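Local structure of geranyl diphosphate synthase small subunit (Antirrhinum majus, 3QKC) at residues A11-D16 and C53-E58; A72-M77 and H184-A189; Q216-K221 and G228-L233. The protein probably serves as the non-catalytic partner of a geranyl diphosphate synthase, assisting the large subunit in making geranyl diphosphate from isopentenyl and dimethylallyl diphosphates. All coordinates share one frame; numbering follows the deposited sequence.

Contact 1. Residues A11-D16 and C53-E58; sequences ATIESD and CVAACE
Ile13 and Val54 meet without any flat group between them; the nearby carboxylates of Asp16 and Glu58 stand off to one side. The contact joins helix 5-24 to helix 48-59 in the all-helical isoprenyl diphosphate synthase fold, and it is buried. Ile13 has the larger share, with 69 of the 126 Å² hidden between the segments. Its CG1 lies beside the backbone N (chi1 -67°) and CD1 extends fully from there (chi2 180°). CG2, anti to the backbone N, is the branch that reaches the body of the valine. The two side chains lie alongside, pointing opposite ways. Ile13 CG2 rests 3.8 Å from Val54 CB and also meets Val54 CG2, while Ile13 CD1 lies 4.1 Å from Val54 CG1.

Arg64, which touches Ile13 and Val54, bridges the carboxylates of Asp16 and Glu58. Arg64 NH1 forms a salt bridge with Asp16 OD2, and Arg64 NE forms one with Glu58 OE1. The two carboxylates carry like charges, and the guanidinium shared between them probably offsets their repulsion. Glu58 OE2 and Tyr9 OH share a hydrogen bond, a second polar tie between the helices. Ile252 of helix 248-255 packs on Ala55. A longer apolar touch comes from the tip of the isoleucine: Ile13 CD1 lies 4.5 Å from Ala55 CB.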
loop_
_atom_site.group_PDB
_atom_site.type_symbol
_atom_site.label_atom_id
_atom_site.label_comp_id
_atom_site.label_asym_id
_atom_site.label_seq_id
_atom_site.Cartn_x
_atom_site.Cartn_y
_atom_site.Cartn_z
ATOM N N ALA A 11 -24.055 13.996 0.130
ATOM C CA ALA A 11 -24.135 13.489 1.499
ATOM C C ALA A 11 -24.550 12.013 1.591
ATOM O O ALA A 11 -24.006 11.273 2.405
ATOM C CB ALA A 11 -25.066 14.362 2.352
ATOM N N THR A 12 -25.519 11.593 0.781
ATOM C CA THR A 12 -25.929 10.187 0.756
ATOM C C THR A 12 -24.771 9.269 0.325
ATOM O O THR A 12 -24.497 8.251 0.971
ATOM C CB THR A 12 -27.163 9.971 -0.129
ATOM O OG1 THR A 12 -28.169 10.923 0.230
ATOM C CG2 THR A 12 -27.735 8.560 0.060
ATOM N N ILE A 13 -24.080 9.655 -0.745
ATOM C CA ILE A 13 -22.868 8.973 -1.164
ATOM C C ILE A 13 -21.884 8.855 -0.017
ATOM O O ILE A 13 -21.392 7.768 0.288
ATOM C CB ILE A 13 -22.221 9.668 -2.367
ATOM C CG1 ILE A 13 -23.146 9.522 -3.582
ATOM C CG2 ILE A 13 -20.842 9.062 -2.638
ATOM C CD1 ILE A 13 -22.662 10.159 -4.873
ATOM N N GLU A 14 -21.629 9.977 0.646
ATOM C CA GLU A 14 -20.693 10.004 1.751
ATOM C C GLU A 14 -21.143 9.205 2.958
ATOM O O GLU A 14 -20.306 8.636 3.661
ATOM C CB GLU A 14 -20.330 11.434 2.120
ATOM C CG GLU A 14 -19.297 11.968 1.150
ATOM C CD GLU A 14 -18.968 13.430 1.355
ATOM O OE1 GLU A 14 -19.499 14.067 2.301
ATOM O OE2 GLU A 14 -18.148 13.927 0.551
ATOM N N SER A 15 -22.452 9.136 3.170
ATOM C CA SER A 15 -23.023 8.281 4.205
ATOM C C SER A 15 -22.848 6.801 3.857
ATOM O O SER A 15 -22.504 5.997 4.722
ATOM C CB SER A 15 -24.501 8.634 4.443
ATOM O OG SER A 15 -25.149 7.671 5.273
ATOM N N ASP A 16 -23.062 6.446 2.588
ATOM C CA ASP A 16 -22.892 5.062 2.142
ATOM C C ASP A 16 -21.431 4.619 2.258
ATOM O O ASP A 16 -21.142 3.493 2.673
ATOM C CB ASP A 16 -23.380 4.875 0.702
ATOM C CG ASP A 16 -24.889 4.929 0.576
ATOM O OD1 ASP A 16 -25.601 4.469 1.490
ATOM O OD2 ASP A 16 -25.376 5.420 -0.456
ATOM N N CYS A 53 -15.670 9.220 -7.147
ATOM C CA CYS A 53 -15.572 7.814 -7.515
ATOM C C CYS A 53 -16.927 7.175 -7.719
ATOM O O CYS A 53 -17.173 6.579 -8.762
ATOM C CB CYS A 53 -14.797 7.028 -6.470
ATOM S SG CYS A 53 -14.562 5.310 -7.003
ATOM N N VAL A 54 -17.813 7.315 -6.738
ATOM C CA VAL A 54 -19.156 6.750 -6.854
ATOM C C VAL A 54 -19.955 7.393 -7.998
ATOM O O VAL A 54 -20.602 6.682 -8.800
ATOM C CB VAL A 54 -19.935 6.819 -5.532
ATOM C CG1 VAL A 54 -21.369 6.311 -5.717
ATOM C CG2 VAL A 54 -19.227 5.988 -4.445
ATOM N N ALA A 55 -19.884 8.723 -8.081
ATOM C CA ALA A 55 -20.663 9.480 -9.055
ATOM C C ALA A 55 -20.213 9.201 -10.482
ATOM O O ALA A 55 -21.043 9.181 -11.404
ATOM C CB ALA A 55 -20.594 10.955 -8.764
ATOM N N ALA A 56 -18.909 8.983 -10.656
ATOM C CA ALA A 56 -18.345 8.656 -11.963
ATOM C C ALA A 56 -18.856 7.298 -12.428
ATOM O O ALA A 56 -19.200 7.129 -13.595
ATOM C CB ALA A 56 -16.809 8.684 -11.929
ATOM N N CYS A 57 -18.927 6.351 -11.492
ATOM C CA CYS A 57 -19.440 5.007 -11.739
ATOM C C CYS A 57 -20.906 5.015 -12.158
ATOM O O CYS A 57 -21.291 4.316 -13.093
ATOM C CB CYS A 57 -19.245 4.122 -10.505
ATOM S SG CYS A 57 -19.706 2.403 -10.767
ATOM N N GLU A 58 -21.710 5.811 -11.464
ATOM C CA GLU A 58 -23.132 5.959 -11.778
ATOM C C GLU A 58 -23.353 6.669 -13.118
ATOM O O GLU A 58 -24.162 6.216 -13.948
ATOM C CB GLU A 58 -23.870 6.664 -10.637
ATOM C CG GLU A 58 -24.024 5.790 -9.400
ATOM C CD GLU A 58 -24.777 6.474 -8.261
ATOM O OE1 GLU A 58 -25.268 5.757 -7.364
ATOM O OE2 GLU A 58 -24.875 7.720 -8.248
#

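Contact 2. Residues A72-M77 and H184-A189; sequences AAVHLM and HACGAA
Val74, Gly187 and Cys186 make this contact, in that order of buried surface. Val74 carries the contact from its side. It hides 42 of the 82 Å² lost between the two segments. Its CB is directed at helix 169-195, and one methyl does the touching. CG1 is anti to the backbone N (chi1 167°), which leaves CG2 beside that N and facing the other helix.

Gly187 receives that methyl on its CA. Val74 CG2 sits 4.1 Å from Gly187 CA. Val74 CA and Gly187 CA are 6.4 Å apart. Because Gly187 has no side chain, the methyl meets the helix backbone itself.

Cys186 lies next to the glycine. Its CB points toward helix 68-85, and SG is anti to the backbone N (chi1 169°). The sulfur makes a looser apolar touch, with Cys186 SG 4.5 Å from Val74 CG2. No hydrogen bond crosses between the segments.

Neighbouring helices enclose the site. Val74 also touches Ala49 and Ser50 of helix 48-59 and Leu144 of helix 134-148. Cys186 packs on Val147 of that same helix. His184, whose CB points away from the contact, has both ring nitrogens hydrogen-bonded: NE2 to Ser48 OG and ND1 to Glu180 O. Ala185 and Ala189 pack on Arg206 of helix 199-219.

The centre of the contact is about 4 Å from the centre of the chain. In active relatives, a helix placed like 68-85 leads into the first aspartate-rich motif. Close helix-on-helix packing of this kind belongs to the central bundle of the isoprenyl diphosphate synthase fold.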
loop_
_atom_site.group_PDB
_atom_site.type_symbol
_atom_site.label_atom_id
_atom_site.label_comp_id
_atom_site.label_asym_id
_atom_site.label_seq_id
_atom_site.Cartn_x
_atom_site.Cartn_y
_atom_site.Cartn_z
ATOM N N ALA A 72 -14.084 3.908 -0.919
ATOM C CA ALA A 72 -13.587 3.741 0.443
ATOM C C ALA A 72 -12.063 3.672 0.464
ATOM O O ALA A 72 -11.413 4.239 1.356
ATOM C CB ALA A 72 -14.185 2.475 1.060
ATOM N N ALA A 73 -11.491 2.959 -0.505
ATOM C CA ALA A 73 -10.038 2.914 -0.649
ATOM C C ALA A 73 -9.481 4.320 -0.917
ATOM O O ALA A 73 -8.450 4.709 -0.350
ATOM C CB ALA A 73 -9.626 1.923 -1.749
ATOM N N VAL A 74 -10.192 5.101 -1.735
ATOM C CA VAL A 74 -9.756 6.470 -2.040
ATOM C C VAL A 74 -9.700 7.284 -0.745
ATOM O O VAL A 74 -8.710 7.983 -0.477
ATOM C CB VAL A 74 -10.662 7.139 -3.095
ATOM C CG1 VAL A 74 -10.397 8.646 -3.169
ATOM C CG2 VAL A 74 -10.471 6.475 -4.460
ATOM N N HIS A 75 -10.762 7.171 0.057
ATOM C CA HIS A 75 -10.846 7.854 1.330
ATOM C C HIS A 75 -9.678 7.459 2.210
ATOM O O HIS A 75 -9.042 8.314 2.791
ATOM C CB HIS A 75 -12.176 7.569 2.044
ATOM C CG HIS A 75 -12.228 8.092 3.449
ATOM N ND1 HIS A 75 -12.346 9.435 3.746
ATOM C CD2 HIS A 75 -12.156 7.455 4.641
ATOM C CE1 HIS A 75 -12.357 9.602 5.056
ATOM N NE2 HIS A 75 -12.245 8.414 5.623
ATOM N N LEU A 76 -9.380 6.167 2.274
ATOM C CA LEU A 76 -8.264 5.648 3.081
ATOM C C LEU A 76 -6.883 6.113 2.612
ATOM O O LEU A 76 -6.019 6.433 3.448
ATOM C CB LEU A 76 -8.322 4.111 3.172
ATOM C CG LEU A 76 -9.492 3.548 4.031
ATOM C CD1 LEU A 76 -9.770 2.098 3.671
ATOM C CD2 LEU A 76 -9.236 3.670 5.541
ATOM N N MET A 77 -6.657 6.183 1.294
ATOM C CA MET A 77 -5.360 6.695 0.819
ATOM C C MET A 77 -5.194 8.096 1.359
ATOM O O MET A 77 -4.124 8.456 1.849
ATOM C CB MET A 77 -5.229 6.723 -0.716
ATOM C CG MET A 77 -5.227 5.368 -1.413
ATOM S SD MET A 77 -4.033 4.153 -0.814
ATOM C CE MET A 77 -5.172 3.177 0.199
ATOM N N HIS A 184 -8.433 12.871 -7.052
ATOM C CA HIS A 184 -9.700 12.938 -7.795
ATOM C C HIS A 184 -9.641 12.163 -9.137
ATOM O O HIS A 184 -10.591 11.456 -9.505
ATOM C CB HIS A 184 -10.107 14.391 -8.016
ATOM C CG HIS A 184 -10.633 15.072 -6.787
ATOM N ND1 HIS A 184 -9.838 15.385 -5.704
ATOM C CD2 HIS A 184 -11.879 15.520 -6.483
ATOM C CE1 HIS A 184 -10.575 15.989 -4.786
ATOM N NE2 HIS A 184 -11.811 16.093 -5.238
ATOM N N ALA A 185 -8.520 12.305 -9.847
ATOM C CA ALA A 185 -8.299 11.604 -11.106
ATOM C C ALA A 185 -8.493 10.092 -10.924
ATOM O O ALA A 185 -9.241 9.457 -11.666
ATOM C CB ALA A 185 -6.899 11.920 -11.648
ATOM N N CYS A 186 -7.851 9.546 -9.896
ATOM C CA CYS A 186 -7.959 8.143 -9.529
ATOM C C CYS A 186 -9.383 7.749 -9.157
ATOM O O CYS A 186 -9.905 6.715 -9.616
ATOM C CB CYS A 186 -7.018 7.853 -8.368
ATOM S SG CYS A 186 -7.283 6.243 -7.601
ATOM N N GLY A 187 -10.003 8.545 -8.300
ATOM C CA GLY A 187 -11.403 8.332 -7.965
ATOM C C GLY A 187 -12.275 8.228 -9.205
ATOM O O GLY A 187 -13.042 7.280 -9.358
ATOM N N ALA A 188 -12.152 9.214 -10.093
ATOM C CA ALA A 188 -12.983 9.271 -11.289
ATOM C C ALA A 188 -12.675 8.088 -12.197
ATOM O O ALA A 188 -13.589 7.438 -12.706
ATOM C CB ALA A 188 -12.763 10.567 -12.005
ATOM N N ALA A 189 -11.390 7.787 -12.375
ATOM C CA ALA A 189 -10.984 6.691 -13.257
ATOM C C ALA A 189 -11.452 5.328 -12.737
ATOM O O ALA A 189 -11.883 4.487 -13.534
ATOM C CB ALA A 189 -9.481 6.705 -13.490
#

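Contact 3. Residues Q216-K221 and G228-L233; sequences QGLLGK and GRIKEL
Leu218 and Leu219 face Ile230 across an antiparallel helical hairpin, in which helix 199-219 turns back through a short loop into helix 227-241. The first shell is wholly apolar. The side chains of Leu218 and Ile230 overlap side by side, each extending toward the other's helix. Leu218 CD1 lies 3.9 Å from Ile230 CG1, and Ile230 CD1 reaches back to within 4.0 Å of Leu218 CB. Leu219 meets the isoleucine at a slant, methyl to methyl: Leu219 CD1 is 3.8 Å from Ile230 CD1. Leu219 does not start toward the partner, yet its CD1 swings in to reach it.

Further in, Leu218 CD1 also touches Leu233 CD1, at 4.2 Å. Leu218 has CG beside the backbone N (chi1 -75°); with chi2 near 180° (171°), CD1 reaches both Ile230 and Leu233. Cys176 of helix 169-195 backs Leu218. Leu233 is set against Tyr211, Thr214 and Val215 of helix 199-219. The exposed Leu219 lies at the margin of the contact.

The outer shell is charged. The Arg229 guanidinium has Leu233 CG 3.7 Å above one face, offset toward the rim, and Glu232 CG at its edge in plane. Its NE pairs with Glu173 OE2 of helix 169-195. A second salt bridge holds its other end: Arg229 NH1 lies 2.8 Å from Glu232 OE2.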
loop_
_atom_site.group_PDB
_atom_site.type_symbol
_atom_site.label_atom_id
_atom_site.label_comp_id
_atom_site.label_asym_id
_atom_site.label_seq_id
_atom_site.Cartn_x
_atom_site.Cartn_y
_atom_site.Cartn_z
ATOM N N GLN A 216 -9.748 21.827 -6.120
ATOM C CA GLN A 216 -9.983 21.559 -4.698
ATOM C C GLN A 216 -8.707 21.791 -3.873
ATOM O O GLN A 216 -8.744 22.421 -2.799
ATOM C CB GLN A 216 -10.530 20.139 -4.513
ATOM C CG GLN A 216 -11.593 20.003 -3.420
ATOM C CD GLN A 216 -12.973 20.550 -3.821
ATOM O OE1 GLN A 216 -13.095 21.525 -4.575
ATOM N NE2 GLN A 216 -14.018 19.913 -3.307
ATOM N N GLY A 217 -7.576 21.318 -4.390
ATOM C CA GLY A 217 -6.278 21.644 -3.820
ATOM C C GLY A 217 -6.009 23.128 -3.682
ATOM O O GLY A 217 -5.622 23.592 -2.605
ATOM N N LEU A 218 -6.202 23.871 -4.771
ATOM C CA LEU A 218 -5.920 25.307 -4.805
ATOM C C LEU A 218 -6.764 26.119 -3.822
ATOM O O LEU A 218 -6.257 27.043 -3.168
ATOM C CB LEU A 218 -6.098 25.865 -6.219
ATOM C CG LEU A 218 -5.015 25.548 -7.256
ATOM C CD1 LEU A 218 -5.454 25.997 -8.643
ATOM C CD2 LEU A 218 -3.673 26.168 -6.878
ATOM N N LEU A 219 -8.048 25.770 -3.732
ATOM C CA LEU A 219 -8.957 26.372 -2.758
ATOM C C LEU A 219 -8.451 26.169 -1.340
ATOM O O LEU A 219 -8.543 27.074 -0.518
ATOM C CB LEU A 219 -10.362 25.786 -2.901
ATOM C CG LEU A 219 -11.405 26.533 -3.733
ATOM C CD1 LEU A 219 -10.934 26.841 -5.148
ATOM C CD2 LEU A 219 -12.692 25.717 -3.760
ATOM N N GLY A 220 -7.902 24.984 -1.075
ATOM C CA GLY A 220 -7.332 24.633 0.231
ATOM C C GLY A 220 -6.060 25.383 0.605
ATOM O O GLY A 220 -5.547 25.229 1.721
ATOM N N LYS A 221 -5.539 26.168 -0.342
ATOM C CA LYS A 221 -4.473 27.137 -0.092
ATOM C C LYS A 221 -5.079 28.499 0.219
ATOM O O LYS A 221 -4.618 29.207 1.120
ATOM C CB LYS A 221 -3.534 27.235 -1.302
ATOM C CG LYS A 221 -2.151 26.602 -1.101
ATOM C CD LYS A 221 -2.199 25.084 -0.906
ATOM C CE LYS A 221 -0.832 24.562 -0.502
ATOM N NZ LYS A 221 -0.798 23.084 -0.386
ATOM N N GLY A 228 -7.661 33.148 -11.751
ATOM C CA GLY A 228 -7.600 32.930 -13.200
ATOM C C GLY A 228 -7.321 31.488 -13.592
ATOM O O GLY A 228 -7.920 30.958 -14.536
ATOM N N ARG A 229 -6.405 30.850 -12.864
ATOM C CA ARG A 229 -6.094 29.439 -13.080
ATOM C C ARG A 229 -7.302 28.555 -12.735
ATOM O O ARG A 229 -7.592 27.585 -13.440
ATOM C CB ARG A 229 -4.869 29.023 -12.255
ATOM C CG ARG A 229 -3.919 28.023 -12.928
ATOM C CD ARG A 229 -4.560 27.215 -14.041
ATOM N NE ARG A 229 -3.806 26.010 -14.360
ATOM C CZ ARG A 229 -3.829 25.392 -15.538
ATOM N NH1 ARG A 229 -4.565 25.867 -16.538
ATOM N NH2 ARG A 229 -3.107 24.297 -15.719
ATOM N N ILE A 230 -8.015 28.907 -11.667
ATOM C CA ILE A 230 -9.192 28.144 -11.256
ATOM C C ILE A 230 -10.299 28.134 -12.322
ATOM O O ILE A 230 -10.820 27.066 -12.648
ATOM C CB ILE A 230 -9.690 28.559 -9.848
ATOM C CG1 ILE A 230 -8.838 27.852 -8.789
ATOM C CG2 ILE A 230 -11.162 28.208 -9.650
ATOM C CD1 ILE A 230 -8.560 28.673 -7.540
ATOM N N LYS A 231 -10.626 29.301 -12.885
ATOM C CA LYS A 231 -11.596 29.374 -13.987
ATOM C C LYS A 231 -11.093 28.636 -15.235
ATOM O O LYS A 231 -11.857 27.948 -15.910
ATOM C CB LYS A 231 -11.955 30.826 -14.333
ATOM C CG LYS A 231 -13.428 30.999 -14.717
ATOM C CD LYS A 231 -13.665 32.099 -15.755
ATOM C CE LYS A 231 -13.821 31.529 -17.166
ATOM N NZ LYS A 231 -14.954 30.545 -17.268
ATOM N N GLU A 232 -9.804 28.786 -15.528
ATOM C CA GLU A 232 -9.121 28.013 -16.564
ATOM C C GLU A 232 -9.373 26.491 -16.396
ATOM O O GLU A 232 -9.863 25.828 -17.319
ATOM C CB GLU A 232 -7.625 28.354 -16.515
ATOM C CG GLU A 232 -6.788 27.997 -17.737
ATOM C CD GLU A 232 -5.394 28.650 -17.706
ATOM O OE1 GLU A 232 -5.256 29.769 -17.150
ATOM O OE2 GLU A 232 -4.435 28.050 -18.248
ATOM N N LEU A 233 -9.073 25.952 -15.210
ATOM C CA LEU A 233 -9.236 24.506 -14.939
ATOM C C LEU A 233 -10.692 24.039 -14.890
ATOM O O LEU A 233 -11.009 22.952 -15.377
ATOM C CB LEU A 233 -8.486 24.079 -13.667
ATOM C CG LEU A 233 -6.956 23.994 -13.759
ATOM C CD1 LEU A 233 -6.328 24.280 -12.410
ATOM C CD2 LEU A 233 -6.457 22.661 -14.310
#

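How the contacts relate
Contacts 1 and 2 are buried, while contact 3 is only partly so and lies farthest from the chain centre. No hydrogen bond or salt bridge crosses any of them; the difference is in what surrounds them. Contact 2, the most central, relies on small residues and close backbones. Contact 1 adds a charged cluster around Arg64. Contact 3 uses larger aliphatic chains, with salt bridges at its margin. The three use six different helices. The consecutive helices 48-59 and 68-85 join contacts 1 and 2, which touch where Cys53 and Ala56 pack on the carbonyls of Gly187 and Ala188. The consecutive helices 169-195 and 199-219 join contacts 2 and 3, where His184 touches Gln216.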